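Local coordinates for Glyco_hydro_cc domain-containing protein (Cryptococcus neoformans, PDB 6UBC) that probably binds beta-1,3-glucan oligosaccharides through a glycoside hydrolase family 128 (subgroup VII) domain, at residues A[213-218]-A[421-426]; A[227-232]-A[236-241]; A[258-263]-A[295-300]; A[370-375]-A[415-420]. One frame throughout, in Å; residues are numbered along the deposited sequence.

Overall arrangement
Following the chain from the N terminus, interaction 1 opens at residues 213-218 and closes only at 421-426, so its long loop encloses the other three, which follow one another without crossing. Interaction 2 closes a short turn, joining a segment after strand 221-223 to strand 237-241. Interaction 3 then brings the ends of helices 250-260 and 287-298 together; it touches interaction 2, whose 227-232 loop packs on helix 250-260. Interaction 4 sets the loop after strand 406-411 against strand 366-375, and W421 of interaction 1 packs on the same strand. Interactions 3 and 4 lie on opposite sides of the chain's centre, about 31 Å apart between centres.

Interaction 1. Residues A[213-218]-A[421-426]; sequences SFLQGH and WDMISN
F214 and I424 approach from opposite directions, and a single methyl, CD1 of I424, makes the contact with the ring. That methyl lies 3.5 Å from F214 CE2 and equally near CD2; it is equidistant from the two ends of the CD2-CE2 bond and approaches the ring obliquely. Both side chains have their first torsion near -60°, with F214 CG and I424 CG1 beside their own backbone N; in I424 a second torsion of -67° folds CD1 round toward the ring. The second pair, L215 and M423, meets tip to tip, with L215 CD1 4.1 Å from M423 SD. With CG anti to the backbone N and the second torsion also extended, M423 runs out straight to the sulfur and turns there (chi3 -87°). No hydrogen bond crosses between the segments. With F214 CA and I424 CA 9.5 Å apart, the side chains alone span the gap, burying a modest 139 Å². At the helix end, a type II turn from L215 to H218, closed by H218 N to L215 O at 2.9 Å, takes the chain out of the helix. In the fold, L429 of strand 428-429 packs against F214, M423 and I424 together, while helix 431-441 meets L215 through L437 and M423 through Y436; helix 212-215 is thereby packed against both the small hairpin 424-429 and that C-terminal helix.

Interaction 2. Residues A[227-232]-A[236-241]; sequences ATPSGS and ASAVNM
The carbonyl oxygen of A227 accepts two hydrogen bonds from strand 237-241, one from the side chain of N240 and one from the backbone of M241. N240 ND2 donates at 2.9 Å to A227 O, with a bent N-H...O angle of 141°. M241 N reaches A227 O from the opposite face of the carbonyl plane at 3.2 Å, standing 43° above that plane. The oxygen is thus gripped from both faces, which should restrict rotation of its peptide. N240 can add its amide to the backbone bond because CG lies beside its own backbone N (chi1 -60°), turning ND2 back to A227. The return contact is a CA-H...O approach, A227 CA to M241 O at 3.2 Å and nearly straight. Strands 221-223 and 237-241 are parallel neighbours in the barrel sheet, yet no helix lies between them: an irregular loop takes the place of the helix of a classical beta-alpha-beta crossover, and residues 227-229 of that loop are held here against the second strand. T228 lies alongside N240, the two side chains pointing the same way. Further out, the P229 ring rests on the strand, with P229 CG 3.4 Å from V239 O. On the same ring, P229 CD lies 4.0 Å from A238 CB. Outside the pair, A227 packs on A258 and F259 of helix 250-260, and T228 on L262.

Interaction 3. Residues A[258-263]-A[295-300]; sequences AFKALT and DSTIAP
F259 turns one edge of its ring to T297: CE2 lies 3.5 Å from T297 O, and that oxygen is in the ring plane. Such an approach sets the slightly positive ring rim against the carbonyl and is probably mildly favourable. The ring reaches it because F259 CG is anti to the backbone N (chi1 -165°), which swings the side chain off its helix toward residues 295-300. T297 answers with its methyl: CG2 is anti to the backbone N and stands 3.9 Å from F259 CD2. The chi1 of -56° sets OG1 beside the N, where it pairs with S296 OG at 2.9 Å; methyl and hydroxyl are thereby sorted onto different sides. Helices 250-260 and 287-298 are successive members of the barrel's outer layer, and both F259 and I298 also press on I269 of strand 268-270, the strand that runs between them in the sequence. At the second helix the backbone widens into a pi-type turn over 295-298. I298 CG1 comes obliquely to F259 CE2 at 4.4 Å, while L262 CD1 lies on one face of the ring, 3.7 Å above its plane and toward the rim. On the outer side, the aliphatic stem of K260 brings CG to 4.3 Å from T297 CG2.

Interaction 4. Residues A[370-375]-A[415-420]; sequences EFACVD and EGLSPE
L417 lays its forked end over A372 and V374, the two contact residues of strand 366-375. Its CD1 is 3.6 Å from A372 CB and its CD2 3.8 Å from that same carbon, so the alanine methyl is met by both branches of the fork. CD2 also reaches V374 CG2 at 3.7 Å, the two side chains crossing at about a right angle. L417 CG stands beside its own backbone N (chi1 -58°), and an extended second torsion completes the reach toward the strand. In V374 it is CG1 that is anti to N, leaving CG2 as the branch that meets the leucine. The segments share no direct hydrogen bond; a water joins their backbones instead, donating to C373 O at 3.0 Å and accepting weakly from S418 N at 3.5 Å. The strand belongs to the parallel barrel sheet, with strands 339-345 and 406-411 as its parallel partners, and the loop holding 415-420 comes after strand 406-411. This is therefore a loop from one barrel strand folded back on the end of its neighbour. The same region is tied covalently, since C373 forms a disulfide with C383, whose carbonyl takes a hydrogen bond from S418 OG; S418 OG in turn accepts from W421 N. With 101 Å² buried, direct contact limited to alkyl groups and one water between the backbones, the interface itself has little directional restraint, so the loop's position probably owes much to S418 and its bonds at the disulfide.

Interaction 1. Residues A[213-218]-A[421-426]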
loop_
_atom_site.group_PDB
_atom_site.type_symbol
_atom_site.label_atom_id
_atom_site.label_comp_id
_atom_site.label_asym_id
_atom_site.label_seq_id
_atom_site.Cartn_x
_atom_site.Cartn_y
_atom_site.Cartn_z
ATOM N N SER A 213 12.515 9.550 -8.767
ATOM C CA SER A 213 13.159 10.592 -9.593
ATOM C C SER A 213 12.285 10.784 -10.841
ATOM O O SER A 213 12.274 11.898 -11.393
ATOM C CB SER A 213 14.577 10.322 -9.897
ATOM O OG SER A 213 14.706 9.106 -10.585
ATOM N N PHE A 214 11.604 9.738 -11.301
ATOM C CA PHE A 214 10.791 9.770 -12.546
ATOM C C PHE A 214 9.414 10.361 -12.299
ATOM O O PHE A 214 8.901 11.063 -13.215
ATOM C CB PHE A 214 10.622 8.410 -13.207
ATOM C CG PHE A 214 11.892 7.822 -13.750
ATOM C CD1 PHE A 214 12.370 8.151 -15.008
ATOM C CD2 PHE A 214 12.618 6.920 -12.978
ATOM C CE1 PHE A 214 13.549 7.575 -15.488
ATOM C CE2 PHE A 214 13.799 6.345 -13.466
ATOM C CZ PHE A 214 14.270 6.677 -14.715
ATOM N N LEU A 215 8.814 10.112 -11.140
ATOM C CA LEU A 215 7.387 10.479 -10.907
ATOM C C LEU A 215 7.267 11.807 -10.157
ATOM O O LEU A 215 6.136 12.308 -9.984
ATOM C CB LEU A 215 6.641 9.376 -10.165
ATOM C CG LEU A 215 6.686 7.977 -10.790
ATOM C CD1 LEU A 215 5.861 6.987 -9.964
ATOM C CD2 LEU A 215 6.218 7.937 -12.200
ATOM N N GLN A 216 8.384 12.325 -9.681
ATOM C CA GLN A 216 8.425 13.557 -8.868
ATOM C C GLN A 216 7.576 14.646 -9.550
ATOM O O GLN A 216 7.562 14.834 -10.790
ATOM C CB GLN A 216 9.850 14.010 -8.548
ATOM C CG GLN A 216 10.607 14.392 -9.799
ATOM C CD GLN A 216 11.993 14.896 -9.498
ATOM O OE1 GLN A 216 12.114 15.927 -8.825
ATOM N NE2 GLN A 216 13.011 14.236 -10.054
ATOM N N GLY A 217 6.822 15.340 -8.721
ATOM C CA GLY A 217 5.936 16.410 -9.182
ATOM C C GLY A 217 4.549 15.867 -9.522
ATOM O O GLY A 217 3.663 16.661 -9.773
ATOM N N HIS A 218 4.306 14.571 -9.595
ATOM C CA HIS A 218 2.958 14.054 -9.985
ATOM C C HIS A 218 2.425 13.063 -8.934
ATOM O O HIS A 218 1.487 12.379 -9.238
ATOM C CB HIS A 218 2.986 13.405 -11.371
ATOM C CG HIS A 218 3.499 14.268 -12.459
ATOM N ND1 HIS A 218 2.680 15.177 -13.107
ATOM C CD2 HIS A 218 4.727 14.296 -13.043
ATOM C CE1 HIS A 218 3.412 15.777 -14.043
ATOM N NE2 HIS A 218 4.708 15.246 -14.002
ATOM N N TRP A 421 5.247 -5.748 -16.226
ATOM C CA TRP A 421 4.747 -4.885 -15.137
ATOM C C TRP A 421 5.892 -4.024 -14.551
ATOM O O TRP A 421 5.616 -2.911 -14.014
ATOM C CB TRP A 421 4.054 -5.768 -14.078
ATOM C CG TRP A 421 3.356 -4.918 -13.043
ATOM C CD1 TRP A 421 3.872 -4.457 -11.888
ATOM C CD2 TRP A 421 2.151 -4.170 -13.255
ATOM N NE1 TRP A 421 2.993 -3.615 -11.262
ATOM C CE2 TRP A 421 1.927 -3.407 -12.096
ATOM C CE3 TRP A 421 1.180 -4.143 -14.268
ATOM C CZ2 TRP A 421 0.848 -2.534 -11.950
ATOM C CZ3 TRP A 421 0.083 -3.305 -14.118
ATOM C CH2 TRP A 421 -0.094 -2.514 -12.963
ATOM N N ASP A 422 7.163 -4.430 -14.670
ATOM C CA ASP A 422 8.269 -3.634 -14.080
ATOM C C ASP A 422 8.114 -2.158 -14.496
ATOM O O ASP A 422 7.894 -1.896 -15.695
ATOM C CB ASP A 422 9.654 -4.141 -14.506
ATOM C CG ASP A 422 10.166 -5.437 -13.896
ATOM O OD1 ASP A 422 9.623 -5.858 -12.904
ATOM O OD2 ASP A 422 11.084 -6.021 -14.505
ATOM N N MET A 423 8.176 -1.242 -13.525
ATOM C CA MET A 423 8.135 0.211 -13.808
ATOM C C MET A 423 9.517 0.679 -14.277
ATOM O O MET A 423 9.560 1.624 -15.065
ATOM C CB MET A 423 7.706 0.962 -12.543
ATOM C CG MET A 423 7.768 2.503 -12.668
ATOM S SD MET A 423 6.824 3.151 -11.221
ATOM C CE MET A 423 5.180 3.157 -11.918
ATOM N N ILE A 424 10.583 0.106 -13.705
ATOM C CA ILE A 424 12.005 0.475 -13.968
ATOM C C ILE A 424 12.743 -0.755 -14.490
ATOM O O ILE A 424 12.557 -1.880 -13.947
ATOM C CB ILE A 424 12.684 1.079 -12.721
ATOM C CG1 ILE A 424 11.906 2.234 -12.072
ATOM C CG2 ILE A 424 14.116 1.486 -13.076
ATOM C CD1 ILE A 424 11.812 3.497 -12.921
ATOM N N SER A 425 13.561 -0.582 -15.518
ATOM C CA SER A 425 14.366 -1.672 -16.092
ATOM C C SER A 425 15.704 -1.090 -16.575
ATOM O O SER A 425 15.706 -0.089 -17.328
ATOM C CB SER A 425 13.604 -2.329 -17.156
ATOM O OG SER A 425 14.387 -3.390 -17.678
ATOM N N ASN A 426 16.804 -1.569 -16.004
ATOM C CA ASN A 426 18.163 -1.027 -16.286
ATOM C C ASN A 426 18.152 0.514 -16.163
ATOM O O ASN A 426 18.676 1.160 -17.058
ATOM C CB ASN A 426 18.677 -1.513 -17.645
ATOM C CG ASN A 426 18.791 -3.025 -17.703
ATOM O OD1 ASN A 426 18.336 -3.636 -18.661
ATOM N ND2 ASN A 426 19.340 -3.647 -16.667
#

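Interaction 2. Residues A[227-232]-A[236-241]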
loop_
_atom_site.group_PDB
_atom_site.type_symbol
_atom_site.label_atom_id
_atom_site.label_comp_id
_atom_site.label_asym_id
_atom_site.label_seq_id
_atom_site.Cartn_x
_atom_site.Cartn_y
_atom_site.Cartn_z
ATOM N N ALA A 227 11.416 1.128 7.296
ATOM C CA ALA A 227 10.883 1.933 8.412
ATOM C C ALA A 227 10.716 3.382 7.959
ATOM O O ALA A 227 9.630 4.001 8.249
ATOM C CB ALA A 227 11.787 1.784 9.651
ATOM N N THR A 228 11.722 3.903 7.263
ATOM C CA THR A 228 11.740 5.238 6.647
ATOM C C THR A 228 12.182 5.066 5.210
ATOM O O THR A 228 13.166 4.378 4.998
ATOM C CB THR A 228 12.680 6.184 7.421
ATOM O OG1 THR A 228 12.326 6.199 8.814
ATOM C CG2 THR A 228 12.652 7.574 6.836
ATOM N N PRO A 229 11.557 5.689 4.196
ATOM C CA PRO A 229 12.069 5.529 2.844
ATOM C C PRO A 229 13.492 6.060 2.739
ATOM O O PRO A 229 13.734 7.136 3.249
ATOM C CB PRO A 229 11.074 6.320 1.999
ATOM C CG PRO A 229 9.803 6.240 2.820
ATOM C CD PRO A 229 10.292 6.453 4.239
ATOM N N SER A 230 14.332 5.364 1.973
ATOM C CA SER A 230 15.734 5.760 1.754
ATOM C C SER A 230 15.771 6.869 0.708
ATOM O O SER A 230 16.712 7.684 0.713
ATOM C CB SER A 230 16.560 4.572 1.346
ATOM O OG SER A 230 16.005 3.971 0.198
ATOM N N GLY A 231 14.784 6.874 -0.191
ATOM C CA GLY A 231 14.655 7.849 -1.274
ATOM C C GLY A 231 13.916 9.072 -0.762
ATOM O O GLY A 231 13.441 9.078 0.364
ATOM N N SER A 232 13.877 10.107 -1.567
ATOM C CA SER A 232 13.233 11.360 -1.140
ATOM C C SER A 232 12.759 12.020 -2.409
ATOM O O SER A 232 13.362 11.806 -3.483
ATOM C CB SER A 232 14.143 12.255 -0.282
ATOM O OG SER A 232 15.371 12.589 -0.912
ATOM N N ALA A 236 6.156 15.633 -2.211
ATOM C CA ALA A 236 5.474 14.389 -1.805
ATOM C C ALA A 236 5.859 14.044 -0.362
ATOM O O ALA A 236 6.935 14.407 0.087
ATOM C CB ALA A 236 5.869 13.286 -2.762
ATOM N N SER A 237 5.014 13.300 0.341
ATOM C CA SER A 237 5.301 12.892 1.752
ATOM C C SER A 237 5.889 11.469 1.804
ATOM O O SER A 237 5.270 10.535 1.249
ATOM C CB SER A 237 4.054 12.974 2.549
ATOM O OG SER A 237 3.530 14.300 2.493
ATOM N N ALA A 238 7.027 11.302 2.483
ATOM C CA ALA A 238 7.547 9.981 2.894
ATOM C C ALA A 238 6.548 9.321 3.813
ATOM O O ALA A 238 6.119 9.953 4.810
ATOM C CB ALA A 238 8.863 10.125 3.610
ATOM N N VAL A 239 6.242 8.048 3.563
ATOM C CA VAL A 239 5.339 7.273 4.436
ATOM C C VAL A 239 6.181 6.201 5.105
ATOM O O VAL A 239 6.926 5.476 4.427
ATOM C CB VAL A 239 4.228 6.671 3.573
ATOM C CG1 VAL A 239 3.401 5.665 4.337
ATOM C CG2 VAL A 239 3.377 7.766 2.954
ATOM N N ASN A 240 6.085 6.094 6.423
ATOM C CA ASN A 240 6.847 5.106 7.211
ATOM C C ASN A 240 6.083 3.780 7.200
ATOM O O ASN A 240 4.856 3.728 6.920
ATOM C CB ASN A 240 7.105 5.584 8.644
ATOM C CG ASN A 240 7.899 6.867 8.719
ATOM O OD1 ASN A 240 7.322 7.936 8.581
ATOM N ND2 ASN A 240 9.219 6.794 8.897
ATOM N N MET A 241 6.775 2.705 7.506
ATOM C CA MET A 241 6.135 1.373 7.475
ATOM C C MET A 241 6.802 0.416 8.445
ATOM O O MET A 241 8.020 0.523 8.653
ATOM C CB MET A 241 6.235 0.772 6.073
ATOM C CG MET A 241 5.684 -0.608 5.964
ATOM S SD MET A 241 5.237 -0.993 4.249
ATOM C CE MET A 241 4.710 -2.704 4.458
#

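Interaction 3. Residues A[258-263]-A[295-300]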
loop_
_atom_site.group_PDB
_atom_site.type_symbol
_atom_site.label_atom_id
_atom_site.label_comp_id
_atom_site.label_asym_id
_atom_site.label_seq_id
_atom_site.Cartn_x
_atom_site.Cartn_y
_atom_site.Cartn_z
ATOM N N ALA A 258 14.763 -0.724 12.918
ATOM C CA ALA A 258 14.768 0.695 12.490
ATOM C C ALA A 258 13.472 1.377 12.986
ATOM O O ALA A 258 13.483 2.599 13.316
ATOM C CB ALA A 258 14.952 0.799 10.983
ATOM N N PHE A 259 12.360 0.657 12.890
ATOM C CA PHE A 259 11.047 1.226 13.268
ATOM C C PHE A 259 11.071 1.571 14.762
ATOM O O PHE A 259 10.629 2.606 15.141
ATOM C CB PHE A 259 9.907 0.252 12.959
ATOM C CG PHE A 259 8.577 0.963 13.001
ATOM C CD1 PHE A 259 8.091 1.619 11.879
ATOM C CD2 PHE A 259 7.871 1.085 14.188
ATOM C CE1 PHE A 259 6.925 2.358 11.918
ATOM C CE2 PHE A 259 6.665 1.770 14.197
ATOM C CZ PHE A 259 6.213 2.426 13.071
ATOM N N LYS A 260 11.548 0.657 15.567
ATOM C CA LYS A 260 11.642 0.885 17.034
ATOM C C LYS A 260 12.592 2.060 17.328
ATOM O O LYS A 260 12.319 2.702 18.336
ATOM C CB LYS A 260 12.053 -0.395 17.744
ATOM C CG LYS A 260 11.080 -1.537 17.621
ATOM C CD LYS A 260 11.399 -2.666 18.535
ATOM C CE LYS A 260 10.339 -2.827 19.613
ATOM N NZ LYS A 260 10.927 -3.173 20.935
ATOM N N ALA A 261 13.571 2.428 16.473
ATOM C CA ALA A 261 14.499 3.559 16.743
ATOM C C ALA A 261 13.933 4.892 16.258
ATOM O O ALA A 261 14.647 5.888 16.354
ATOM C CB ALA A 261 15.869 3.311 16.131
ATOM N N LEU A 262 12.730 4.944 15.698
ATOM C CA LEU A 262 12.183 6.241 15.278
ATOM C C LEU A 262 12.118 7.120 16.541
ATOM O O LEU A 262 11.809 6.575 17.622
ATOM C CB LEU A 262 10.819 6.041 14.605
ATOM C CG LEU A 262 10.892 5.285 13.264
ATOM C CD1 LEU A 262 9.485 5.002 12.735
ATOM C CD2 LEU A 262 11.703 6.041 12.247
ATOM N N THR A 263 12.473 8.391 16.387
ATOM C CA THR A 263 12.436 9.416 17.465
ATOM C C THR A 263 11.625 10.594 16.946
ATOM O O THR A 263 11.348 11.506 17.689
ATOM C CB THR A 263 13.858 9.779 17.939
ATOM O OG1 THR A 263 14.687 10.198 16.848
ATOM C CG2 THR A 263 14.521 8.622 18.666
ATOM N N ASP A 295 -0.428 -2.897 18.599
ATOM C CA ASP A 295 -0.816 -2.128 19.788
ATOM C C ASP A 295 0.428 -1.575 20.490
ATOM O O ASP A 295 0.403 -0.390 20.839
ATOM C CB ASP A 295 -1.690 -2.921 20.755
ATOM C CG ASP A 295 -3.151 -2.887 20.316
ATOM O OD1 ASP A 295 -3.559 -1.855 19.716
ATOM O OD2 ASP A 295 -3.822 -3.882 20.538
ATOM N N SER A 296 1.508 -2.339 20.565
ATOM C CA SER A 296 2.690 -1.939 21.354
ATOM C C SER A 296 3.593 -1.003 20.589
ATOM O O SER A 296 4.259 -0.205 21.235
ATOM C CB SER A 296 3.459 -3.137 21.792
ATOM O OG SER A 296 4.139 -3.733 20.702
ATOM N N THR A 297 3.678 -1.105 19.272
ATOM C CA THR A 297 4.778 -0.531 18.452
ATOM C C THR A 297 4.290 0.477 17.407
ATOM O O THR A 297 4.952 1.469 17.228
ATOM C CB THR A 297 5.582 -1.687 17.850
ATOM O OG1 THR A 297 6.019 -2.505 18.926
ATOM C CG2 THR A 297 6.805 -1.274 17.071
ATOM N N ILE A 298 3.112 0.249 16.785
ATOM C CA ILE A 298 2.506 1.171 15.798
ATOM C C ILE A 298 1.563 2.161 16.507
ATOM O O ILE A 298 1.772 3.412 16.367
ATOM C CB ILE A 298 1.787 0.355 14.706
ATOM C CG1 ILE A 298 2.796 -0.363 13.798
ATOM C CG2 ILE A 298 0.910 1.289 13.892
ATOM C CD1 ILE A 298 2.153 -1.387 12.849
ATOM N N ALA A 299 0.580 1.659 17.234
ATOM C CA ALA A 299 -0.482 2.486 17.885
ATOM C C ALA A 299 0.056 3.667 18.700
ATOM O O ALA A 299 -0.545 4.747 18.645
ATOM C CB ALA A 299 -1.359 1.619 18.714
ATOM N N PRO A 300 1.154 3.559 19.482
ATOM C CA PRO A 300 1.595 4.704 20.281
ATOM C C PRO A 300 1.785 5.995 19.471
ATOM O O PRO A 300 1.640 7.084 20.028
ATOM C CB PRO A 300 2.912 4.197 20.899
ATOM C CG PRO A 300 2.733 2.704 21.001
ATOM C CD PRO A 300 2.009 2.379 19.704
#

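Interaction 4. Residues A[370-375]-A[415-420]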
loop_
_atom_site.group_PDB
_atom_site.type_symbol
_atom_site.label_atom_id
_atom_site.label_comp_id
_atom_site.label_asym_id
_atom_site.label_seq_id
_atom_site.Cartn_x
_atom_site.Cartn_y
_atom_site.Cartn_z
ATOM N N GLU A 370 -0.603 -1.238 -2.883
ATOM C CA GLU A 370 0.017 -1.984 -4.006
ATOM C C GLU A 370 -1.109 -2.341 -4.951
ATOM O O GLU A 370 -2.115 -2.923 -4.477
ATOM C CB GLU A 370 0.700 -3.273 -3.545
ATOM C CG GLU A 370 1.908 -3.081 -2.686
ATOM C CD GLU A 370 2.535 -4.315 -2.111
ATOM O OE1 GLU A 370 2.173 -5.452 -2.552
ATOM O OE2 GLU A 370 3.392 -4.153 -1.177
ATOM N N PHE A 371 -1.024 -1.996 -6.213
ATOM C CA PHE A 371 -1.874 -2.658 -7.219
ATOM C C PHE A 371 -1.045 -3.174 -8.372
ATOM O O PHE A 371 0.038 -2.653 -8.630
ATOM C CB PHE A 371 -2.946 -1.738 -7.773
ATOM C CG PHE A 371 -2.514 -0.592 -8.638
ATOM C CD1 PHE A 371 -2.331 -0.774 -10.001
ATOM C CD2 PHE A 371 -2.274 0.655 -8.087
ATOM C CE1 PHE A 371 -1.900 0.287 -10.785
ATOM C CE2 PHE A 371 -1.794 1.695 -8.858
ATOM C CZ PHE A 371 -1.634 1.503 -10.208
ATOM N N ALA A 372 -1.552 -4.236 -8.975
ATOM C CA ALA A 372 -0.923 -4.898 -10.131
ATOM C C ALA A 372 -1.956 -5.597 -10.975
ATOM O O ALA A 372 -2.940 -6.066 -10.423
ATOM C CB ALA A 372 0.165 -5.827 -9.688
ATOM N N CYS A 373 -1.681 -5.712 -12.282
ATOM C CA CYS A 373 -2.506 -6.499 -13.225
ATOM C C CYS A 373 -2.179 -7.976 -13.001
ATOM O O CYS A 373 -1.072 -8.427 -13.396
ATOM C CB CYS A 373 -2.243 -6.088 -14.656
ATOM S SG CYS A 373 -3.479 -6.705 -15.835
ATOM N N VAL A 374 -3.108 -8.719 -12.444
ATOM C CA VAL A 374 -2.976 -10.168 -12.161
ATOM C C VAL A 374 -4.329 -10.810 -12.434
ATOM O O VAL A 374 -5.333 -10.350 -11.879
ATOM C CB VAL A 374 -2.538 -10.437 -10.720
ATOM C CG1 VAL A 374 -2.440 -11.905 -10.407
ATOM C CG2 VAL A 374 -1.259 -9.732 -10.338
ATOM N N ASP A 375 -4.337 -11.924 -13.151
ATOM C CA ASP A 375 -5.558 -12.759 -13.279
ATOM C C ASP A 375 -5.625 -13.692 -12.078
ATOM O O ASP A 375 -4.860 -14.664 -12.013
ATOM C CB ASP A 375 -5.549 -13.447 -14.639
ATOM C CG ASP A 375 -6.770 -14.316 -14.801
ATOM O OD1 ASP A 375 -7.594 -14.346 -13.882
ATOM O OD2 ASP A 375 -6.840 -14.969 -15.834
ATOM N N GLU A 415 7.667 -7.997 -5.723
ATOM C CA GLU A 415 8.194 -9.244 -6.330
ATOM C C GLU A 415 7.030 -10.048 -6.852
ATOM O O GLU A 415 5.909 -9.824 -6.423
ATOM C CB GLU A 415 8.951 -10.090 -5.288
ATOM C CG GLU A 415 10.405 -9.647 -5.121
ATOM C CD GLU A 415 10.999 -9.070 -6.399
ATOM O OE1 GLU A 415 10.776 -9.690 -7.484
ATOM O OE2 GLU A 415 11.611 -7.978 -6.335
ATOM N N GLY A 416 7.318 -10.981 -7.739
ATOM C CA GLY A 416 6.333 -11.978 -8.204
ATOM C C GLY A 416 5.420 -11.453 -9.291
ATOM O O GLY A 416 4.328 -12.027 -9.449
ATOM N N LEU A 417 5.767 -10.337 -9.949
ATOM C CA LEU A 417 4.904 -9.901 -11.065
ATOM C C LEU A 417 5.680 -10.011 -12.355
ATOM O O LEU A 417 6.824 -10.379 -12.340
ATOM C CB LEU A 417 4.431 -8.481 -10.812
ATOM C CG LEU A 417 3.668 -8.310 -9.524
ATOM C CD1 LEU A 417 3.619 -6.835 -9.155
ATOM C CD2 LEU A 417 2.272 -8.958 -9.606
ATOM N N SER A 418 5.048 -9.709 -13.475
ATOM C CA SER A 418 5.631 -9.996 -14.804
ATOM C C SER A 418 6.720 -8.988 -15.113
ATOM O O SER A 418 6.653 -7.849 -14.651
ATOM C CB SER A 418 4.555 -9.920 -15.859
ATOM O OG SER A 418 4.113 -8.580 -16.064
ATOM N N PRO A 419 7.666 -9.326 -15.993
ATOM C CA PRO A 419 8.647 -8.355 -16.430
ATOM C C PRO A 419 8.020 -7.117 -17.117
ATOM O O PRO A 419 8.528 -6.016 -16.970
ATOM C CB PRO A 419 9.440 -9.134 -17.474
ATOM C CG PRO A 419 9.279 -10.569 -17.067
ATOM C CD PRO A 419 7.854 -10.666 -16.591
ATOM N N GLU A 420 6.887 -7.328 -17.783
ATOM C CA GLU A 420 6.129 -6.256 -18.469
ATOM C C GLU A 420 5.529 -5.280 -17.430
ATOM O O GLU A 420 5.373 -4.101 -17.740
ATOM C CB GLU A 420 5.080 -6.842 -19.410
ATOM C CG GLU A 420 5.656 -7.650 -20.550
ATOM C CD GLU A 420 5.748 -9.156 -20.328
ATOM O OE1 GLU A 420 5.664 -9.600 -19.176
ATOM O OE2 GLU A 420 5.893 -9.849 -21.328
HETATM O O HOH W 1 1.859 -8.400 -13.828
#